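Local structure of putative amidohydrolase/peptidase (4WJB) at residues W61-E64 with T68-V71; N76-R81 with P90-S95; R131-V136 with R415-S420. The protein probably acts as a zinc-dependent amidohydrolase of the peptidase M20 family, cleaving carbon-nitrogen bonds other than peptide bonds. All coordinates share one frame; numbering follows the deposited sequence.

Overall arrangement
All three interactions lie on one flank of the zinc-binding domain, around neighbouring strands in the order 68-71, 77-81, 133-138, 91-96. Interaction 1 hands over to interaction 2 through antiparallel pairing, with Arg70 N to Phe78 O at 2.9 Å; their centres are about 10 Å apart. Interaction 2 spans strand 133-138, and this strand carries the first segment of interaction 3, about 9 Å away between centres. Interactions 1 and 3 are about 15 Å apart by centres, yet a salt bridge from Arg70 NH2 to Asp134 OD2, 2.9 Å long, connects them. None reaches the metal directly, although segment 90-95 runs straight into the zinc ligand His96.

Interaction 1. Residues W61-E64 with T68-V71; sequences WARE and TVRV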
# COMPACT_ATOMS: atom_id res chain seq x y z
N TRP A 61 -15.49 -48.23 -7.70
CA TRP A 61 -14.31 -48.93 -7.19
C TRP A 61 -14.52 -49.47 -5.77
O TRP A 61 -14.07 -50.57 -5.44
CB TRP A 61 -13.09 -48.01 -7.21
CG TRP A 61 -12.57 -47.72 -8.59
CD1 TRP A 61 -12.91 -48.36 -9.75
CD2 TRP A 61 -11.62 -46.70 -8.95
NE1 TRP A 61 -12.22 -47.80 -10.81
CE2 TRP A 61 -11.42 -46.79 -10.34
CE3 TRP A 61 -10.92 -45.74 -8.22
CZ2 TRP A 61 -10.55 -45.94 -11.02
CZ3 TRP A 61 -10.05 -44.89 -8.90
CH2 TRP A 61 -9.88 -45.00 -10.29
N ALA A 62 -15.21 -48.69 -4.95
CA ALA A 62 -15.49 -49.08 -3.57
C ALA A 62 -16.36 -50.34 -3.50
O ALA A 62 -16.11 -51.25 -2.70
CB ALA A 62 -16.16 -47.95 -2.83
N ARG A 63 -17.39 -50.38 -4.34
CA ARG A 63 -18.28 -51.54 -4.39
C ARG A 63 -17.54 -52.77 -4.89
O ARG A 63 -17.70 -53.86 -4.35
CB ARG A 63 -19.50 -51.24 -5.26
CG ARG A 63 -20.53 -50.33 -4.59
CD ARG A 63 -21.58 -49.84 -5.57
NE ARG A 63 -22.67 -49.15 -4.90
CZ ARG A 63 -23.57 -48.39 -5.53
NH1 ARG A 63 -23.49 -48.23 -6.84
NH2 ARG A 63 -24.54 -47.80 -4.84
N GLU A 64 -16.73 -52.58 -5.93
CA GLU A 64 -15.92 -53.67 -6.46
C GLU A 64 -14.95 -54.21 -5.41
O GLU A 64 -14.54 -55.38 -5.47
CB GLU A 64 -15.14 -53.20 -7.70
CG GLU A 64 -16.03 -52.95 -8.91
CD GLU A 64 -15.31 -52.25 -10.05
OE1 GLU A 64 -14.09 -51.99 -9.92
OE2 GLU A 64 -15.95 -51.96 -11.08
N THR A 68 -19.95 -51.33 1.27
CA THR A 68 -21.32 -50.84 1.17
C THR A 68 -21.30 -49.31 1.17
O THR A 68 -20.83 -48.68 2.11
CB THR A 68 -22.19 -51.34 2.33
OG1 THR A 68 -22.23 -52.77 2.32
CG2 THR A 68 -23.61 -50.79 2.20
N VAL A 69 -21.82 -48.72 0.10
CA VAL A 69 -21.80 -47.27 -0.06
C VAL A 69 -23.11 -46.63 0.40
O VAL A 69 -24.19 -47.11 0.06
CB VAL A 69 -21.52 -46.87 -1.53
CG1 VAL A 69 -21.82 -45.40 -1.77
CG2 VAL A 69 -20.08 -47.20 -1.90
N ARG A 70 -23.01 -45.57 1.19
CA ARG A 70 -24.18 -44.79 1.58
C ARG A 70 -23.89 -43.32 1.30
O ARG A 70 -22.72 -42.91 1.22
CB ARG A 70 -24.53 -45.00 3.05
CG ARG A 70 -23.52 -44.44 4.03
CD ARG A 70 -23.84 -44.84 5.47
NE ARG A 70 -22.98 -44.17 6.43
CZ ARG A 70 -21.76 -44.59 6.78
NH1 ARG A 70 -21.26 -45.70 6.25
NH2 ARG A 70 -21.05 -43.90 7.66
N VAL A 71 -24.94 -42.53 1.12
CA VAL A 71 -24.80 -41.10 0.84
C VAL A 71 -25.71 -40.31 1.79
O VAL A 71 -26.87 -40.68 1.97
CB VAL A 71 -25.16 -40.76 -0.63
CG1 VAL A 71 -24.96 -39.28 -0.92
CG2 VAL A 71 -24.34 -41.61 -1.60
O HOH W 1 -23.17 -50.13 -2.05
O HOH W 2 -25.41 -48.04 -2.11
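Ala62 and Arg63, in the last turn of helix 49-64, meet the side chain of Val69 in the strand that follows. The apolar part is small and centres on one methyl. Val69 CG2 lies 4.1 Å from Ala62 CB and 4.2 Å from Arg63 CG, so it rests against two consecutive helix residues at once. The valine torsion explains the choice of branch: with CG1 anti to the backbone N (chi1 167°), CG2 falls beside that nitrogen and is the branch that meets the helix. Ala62 is buried here and also packs on Ala79, while Val69 rests on Val77 as well.

The polar part is carried entirely by water, with no direct hydrogen bond between the segments. Arg63 starts with CG beside its own backbone N (chi1 -76°) and then runs extended to NE, crossing the valine side chain at about a right angle. This brings the guanidinium over to the strand, where two waters sit at its edge, in its plane. The first accepts from Arg63 NE at 3.1 Å and from Val69 N at 2.9 Å. The second accepts from Arg63 NH2 at 2.9 Å and donates to Val69 O at 2.7 Å. Arg63 thus reads both backbone polar groups of a single residue through a pair of waters. The arginine is exposed and touches a crystal neighbour, so its pose may owe something to the lattice.

The backbone pairing fits this water-filled side: Thr68 and Arg70 pair with Arg80 and Phe78 of strand 77-81, whereas Val69 N and O are turned to the waters. The whole is a helix joined by a three-residue connection to a strand that packs back on it, at the border of the alpha/beta zinc-binding domain of an M20 peptidase-like fold.

Interaction 2. Residues N76-R81 with P90-S95; sequences NVFARR and PVMTGS. With EDO (1,2-ethanediol), chain J; EDO (1,2-ethanediol), chain I.
O1 of the ethanediol of chain I receives two N-H groups of Arg80, at the place where this guanidinium lies against Pro90. The bond from Arg80 NH2 to O1 is short, 2.6 Å, and fairly straight at 162°; the one from Arg80 NH1 to O1 is weak, at 3.2 Å. The oxygen sits at the guanidinium edge, in its plane, as expected for an acceptor shared by two terminal nitrogens. The diol probably comes from the crystallisation liquor. It also touches the proline, with Pro90 CD 3.6 Å from O1. Arg80 reaches this spot by leaving the strand extended and then bending at chi3 (-67°), which carries NH2 to within 3.5 Å of Pro90 CG. NE is held separately, by a salt bridge to Asp134 OD1, which anchors the group within the protein itself.

The second meeting is a Met-aromatic contact. Met92 SD comes to Phe78 at the ring edge, 3.9 Å from CE2 and 5.2 Å from the ring centroid, at 90° to the ring normal. The sulfur therefore faces the ring's hydrogen-bearing rim and stays off the pi cloud. A second ethanediol, of chain J, lies by the methionine stem, with its O1 3.7 Å from Met92 CG.

No backbone bond joins the two segments, since their CA atoms come no nearer than 8.7 Å, between Arg80 and Pro90. Strand 133-138 fills the interval, antiparallel to 77-81 and parallel to 91-96, and both Phe78 and Met92 rest on its Val136. These contacts thus bridge over a middle strand, with Tyr194 also touching Phe78, while Val91 and Thr93 of the same strand as Met92 pack on helix 403-421.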
# COMPACT_ATOMS: atom_id res chain seq x y z
N ASN A 76 -22.30 -36.30 1.15
CA ASN A 76 -21.10 -36.99 1.60
C ASN A 76 -21.20 -38.47 1.26
O ASN A 76 -22.24 -39.09 1.48
CB ASN A 76 -20.89 -36.81 3.10
CG ASN A 76 -20.72 -35.36 3.50
OD1 ASN A 76 -20.07 -34.58 2.80
ND2 ASN A 76 -21.33 -34.98 4.62
N VAL A 77 -20.13 -39.02 0.71
CA VAL A 77 -20.14 -40.41 0.27
C VAL A 77 -19.32 -41.25 1.23
O VAL A 77 -18.15 -40.93 1.48
CB VAL A 77 -19.59 -40.56 -1.16
CG1 VAL A 77 -19.69 -42.00 -1.63
CG2 VAL A 77 -20.35 -39.63 -2.11
N PHE A 78 -19.92 -42.31 1.77
CA PHE A 78 -19.24 -43.20 2.71
C PHE A 78 -19.19 -44.61 2.16
O PHE A 78 -20.23 -45.22 1.92
CB PHE A 78 -19.95 -43.22 4.07
CG PHE A 78 -20.12 -41.87 4.70
CD1 PHE A 78 -21.22 -41.09 4.40
CD2 PHE A 78 -19.19 -41.40 5.62
CE1 PHE A 78 -21.39 -39.85 4.99
CE2 PHE A 78 -19.35 -40.15 6.20
CZ PHE A 78 -20.46 -39.38 5.88
N ALA A 79 -17.98 -45.13 1.95
CA ALA A 79 -17.81 -46.51 1.53
C ALA A 79 -17.39 -47.34 2.74
O ALA A 79 -16.31 -47.14 3.28
CB ALA A 79 -16.77 -46.62 0.44
N ARG A 80 -18.23 -48.28 3.16
CA ARG A 80 -17.94 -49.00 4.39
C ARG A 80 -17.41 -50.41 4.14
O ARG A 80 -18.07 -51.23 3.51
CB ARG A 80 -19.18 -49.09 5.28
CG ARG A 80 -18.98 -50.00 6.49
CD ARG A 80 -20.02 -49.75 7.58
NE ARG A 80 -19.86 -48.43 8.18
CZ ARG A 80 -20.43 -48.06 9.33
NH1 ARG A 80 -21.18 -48.92 10.01
NH2 ARG A 80 -20.23 -46.84 9.81
N ARG A 81 -16.22 -50.67 4.66
CA ARG A 81 -15.68 -52.02 4.71
C ARG A 81 -16.13 -52.66 6.03
O ARG A 81 -15.81 -52.15 7.10
CB ARG A 81 -14.15 -52.01 4.61
CG ARG A 81 -13.54 -53.40 4.47
CD ARG A 81 -12.01 -53.36 4.47
NE ARG A 81 -11.44 -54.66 4.12
CZ ARG A 81 -11.11 -55.60 5.01
NH1 ARG A 81 -11.28 -55.40 6.31
NH2 ARG A 81 -10.60 -56.76 4.58
N PRO A 90 -17.34 -46.73 13.77
CA PRO A 90 -16.38 -46.95 12.68
C PRO A 90 -15.09 -46.16 12.84
O PRO A 90 -15.04 -45.14 13.54
CB PRO A 90 -17.15 -46.46 11.45
CG PRO A 90 -18.00 -45.36 11.99
CD PRO A 90 -18.45 -45.86 13.35
N VAL A 91 -14.04 -46.65 12.18
CA VAL A 91 -12.88 -45.83 11.90
C VAL A 91 -13.11 -45.22 10.52
O VAL A 91 -13.46 -45.93 9.58
CB VAL A 91 -11.57 -46.64 11.92
CG1 VAL A 91 -10.40 -45.77 11.47
CG2 VAL A 91 -11.32 -47.18 13.33
N MET A 92 -12.93 -43.91 10.42
CA MET A 92 -13.22 -43.19 9.18
C MET A 92 -11.96 -42.58 8.60
O MET A 92 -11.09 -42.11 9.34
CB MET A 92 -14.28 -42.11 9.41
CG MET A 92 -14.64 -41.27 8.17
SD MET A 92 -16.10 -40.22 8.37
CE MET A 92 -15.62 -39.22 9.79
N THR A 93 -11.84 -42.59 7.28
CA THR A 93 -10.73 -41.92 6.62
C THR A 93 -11.19 -41.40 5.28
O THR A 93 -12.10 -41.95 4.67
CB THR A 93 -9.50 -42.86 6.45
OG1 THR A 93 -8.39 -42.09 5.98
CG2 THR A 93 -9.80 -43.99 5.47
N GLY A 94 -10.57 -40.33 4.81
CA GLY A 94 -10.95 -39.78 3.53
C GLY A 94 -10.69 -38.29 3.47
O GLY A 94 -10.04 -37.72 4.35
N SER A 95 -11.22 -37.67 2.43
CA SER A 95 -10.90 -36.28 2.14
C SER A 95 -11.91 -35.77 1.14
O SER A 95 -13.07 -36.21 1.14
CB SER A 95 -9.46 -36.17 1.62
OG SER A 95 -9.03 -34.83 1.54
C1 EDO J . -11.03 -37.73 8.07
O1 EDO J . -12.19 -38.48 7.69
C2 EDO J . -11.31 -36.26 7.82
O2 EDO J . -11.57 -36.06 6.43
C1 EDO I . -22.74 -45.43 11.86
O1 EDO I . -21.71 -46.43 11.92
C2 EDO I . -23.43 -45.48 10.50
O2 EDO I . -24.31 -44.35 10.40

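Interaction 3. Residues R131-V136 with R415-S420; sequences RPVDVV and RAVLQS. With SO4 (sulfate ion), chain F.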
# COMPACT_ATOMS: atom_id res chain seq x y z
N ARG A 131 -13.76 -53.24 13.96
CA ARG A 131 -14.62 -52.13 13.60
C ARG A 131 -14.74 -51.98 12.10
O ARG A 131 -13.77 -52.21 11.38
CB ARG A 131 -14.09 -50.82 14.19
CG ARG A 131 -14.03 -50.85 15.68
CD ARG A 131 -13.32 -49.66 16.26
NE ARG A 131 -13.32 -49.79 17.71
CZ ARG A 131 -14.35 -49.46 18.47
NH1 ARG A 131 -15.46 -48.97 17.92
NH2 ARG A 131 -14.28 -49.63 19.79
N PRO A 132 -15.92 -51.57 11.63
CA PRO A 132 -16.04 -51.21 10.22
C PRO A 132 -15.17 -50.00 9.91
O PRO A 132 -14.92 -49.17 10.79
CB PRO A 132 -17.53 -50.86 10.08
CG PRO A 132 -17.95 -50.45 11.45
CD PRO A 132 -17.17 -51.34 12.38
N VAL A 133 -14.70 -49.92 8.67
CA VAL A 133 -13.92 -48.78 8.20
C VAL A 133 -14.71 -48.01 7.15
O VAL A 133 -15.14 -48.59 6.15
CB VAL A 133 -12.57 -49.23 7.61
CG1 VAL A 133 -11.78 -48.04 7.09
CG2 VAL A 133 -11.77 -50.01 8.64
N ASP A 134 -14.91 -46.71 7.37
CA ASP A 134 -15.57 -45.85 6.38
C ASP A 134 -14.54 -45.06 5.59
O ASP A 134 -13.67 -44.44 6.18
CB ASP A 134 -16.53 -44.87 7.05
CG ASP A 134 -17.84 -45.50 7.46
OD1 ASP A 134 -18.24 -46.51 6.84
OD2 ASP A 134 -18.46 -44.99 8.42
N VAL A 135 -14.62 -45.10 4.26
CA VAL A 135 -13.84 -44.19 3.43
C VAL A 135 -14.79 -43.12 2.90
O VAL A 135 -15.81 -43.44 2.29
CB VAL A 135 -13.13 -44.91 2.26
CG1 VAL A 135 -12.31 -43.92 1.44
CG2 VAL A 135 -12.25 -46.04 2.78
N VAL A 136 -14.46 -41.85 3.15
CA VAL A 136 -15.42 -40.77 2.91
C VAL A 136 -14.95 -39.74 1.88
O VAL A 136 -13.77 -39.37 1.84
CB VAL A 136 -15.75 -40.01 4.23
CG1 VAL A 136 -14.49 -39.42 4.85
CG2 VAL A 136 -16.78 -38.91 4.00
N ARG A 415 -1.61 -48.52 8.32
CA ARG A 415 -1.27 -49.02 9.64
C ARG A 415 -2.03 -48.31 10.75
O ARG A 415 -2.43 -48.94 11.73
CB ARG A 415 0.24 -48.90 9.89
CG ARG A 415 1.06 -49.66 8.88
CD ARG A 415 1.38 -51.07 9.37
NE ARG A 415 2.69 -51.11 10.02
CZ ARG A 415 3.75 -51.76 9.54
NH1 ARG A 415 4.90 -51.71 10.19
NH2 ARG A 415 3.66 -52.47 8.42
N ALA A 416 -2.22 -47.00 10.60
CA ALA A 416 -3.00 -46.23 11.56
C ALA A 416 -4.45 -46.70 11.61
O ALA A 416 -5.00 -46.94 12.69
CB ALA A 416 -2.94 -44.74 11.21
N VAL A 417 -5.07 -46.82 10.44
CA VAL A 417 -6.46 -47.25 10.34
C VAL A 417 -6.61 -48.66 10.89
O VAL A 417 -7.54 -48.95 11.64
CB VAL A 417 -6.97 -47.19 8.89
CG1 VAL A 417 -8.28 -47.98 8.74
CG2 VAL A 417 -7.15 -45.75 8.45
N LEU A 418 -5.67 -49.52 10.51
CA LEU A 418 -5.68 -50.90 10.97
C LEU A 418 -5.63 -50.97 12.49
O LEU A 418 -6.44 -51.66 13.11
CB LEU A 418 -4.52 -51.68 10.36
CG LEU A 418 -4.46 -53.15 10.77
CD1 LEU A 418 -5.78 -53.84 10.45
CD2 LEU A 418 -3.30 -53.85 10.08
N GLN A 419 -4.69 -50.25 13.10
CA GLN A 419 -4.54 -50.28 14.56
C GLN A 419 -5.82 -49.82 15.27
O GLN A 419 -6.27 -50.46 16.22
CB GLN A 419 -3.36 -49.42 15.01
CG GLN A 419 -3.21 -49.37 16.52
CD GLN A 419 -2.03 -48.54 16.98
OE1 GLN A 419 -1.08 -48.31 16.22
NE2 GLN A 419 -2.08 -48.07 18.22
N SER A 420 -6.41 -48.73 14.79
CA SER A 420 -7.58 -48.15 15.44
C SER A 420 -8.83 -49.00 15.23
O SER A 420 -9.72 -49.04 16.08
CB SER A 420 -7.83 -46.73 14.94
OG SER A 420 -8.02 -46.71 13.54
S SO4 F . -17.85 -49.49 20.45
O1 SO4 F . -17.17 -48.46 21.23
O2 SO4 F . -18.87 -48.87 19.60
O3 SO4 F . -16.90 -50.21 19.62
O4 SO4 F . -18.48 -50.46 21.34
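Arg131 turns its CB to the C-terminal helix and lays its side chain beside Ser420. With CG beside the backbone N (chi1 -61°) the chain then runs extended, and CD comes 3.7 Å from Ser420 O. NE lies 4.0 Å from that same oxygen but makes its hydrogen bond to Glu423 O, just past the helix end; NH1 donates to Ala89 O. A backbone hydrogen bond between Arg131 and Ala421, one residue beyond segment 415-420, fastens this corner to the helix end.

Where the strand begins, two residues on, Val417 CG1 reaches both methyls of Val133, at 3.9 Å from CG1 and 4.0 Å from CG2. This is ordinary alpha/beta layering, in which helix 403-421, at the end of the chain, covers a face of the sheet containing strands 133-138 and 91-96; Val417 and Ser420 also pack on Val91.

At the tip, Arg131 NH2 points to a sulfate, probably from the crystallisation liquor. The bond from NH2 to sulfate O1 is weak at 3.4 Å though nearly straight (164°), with O1 in the guanidinium plane, and the closer approach of sulfate O3 is doubtful. Arg85 NH2 and Ala89 N also bind this anion.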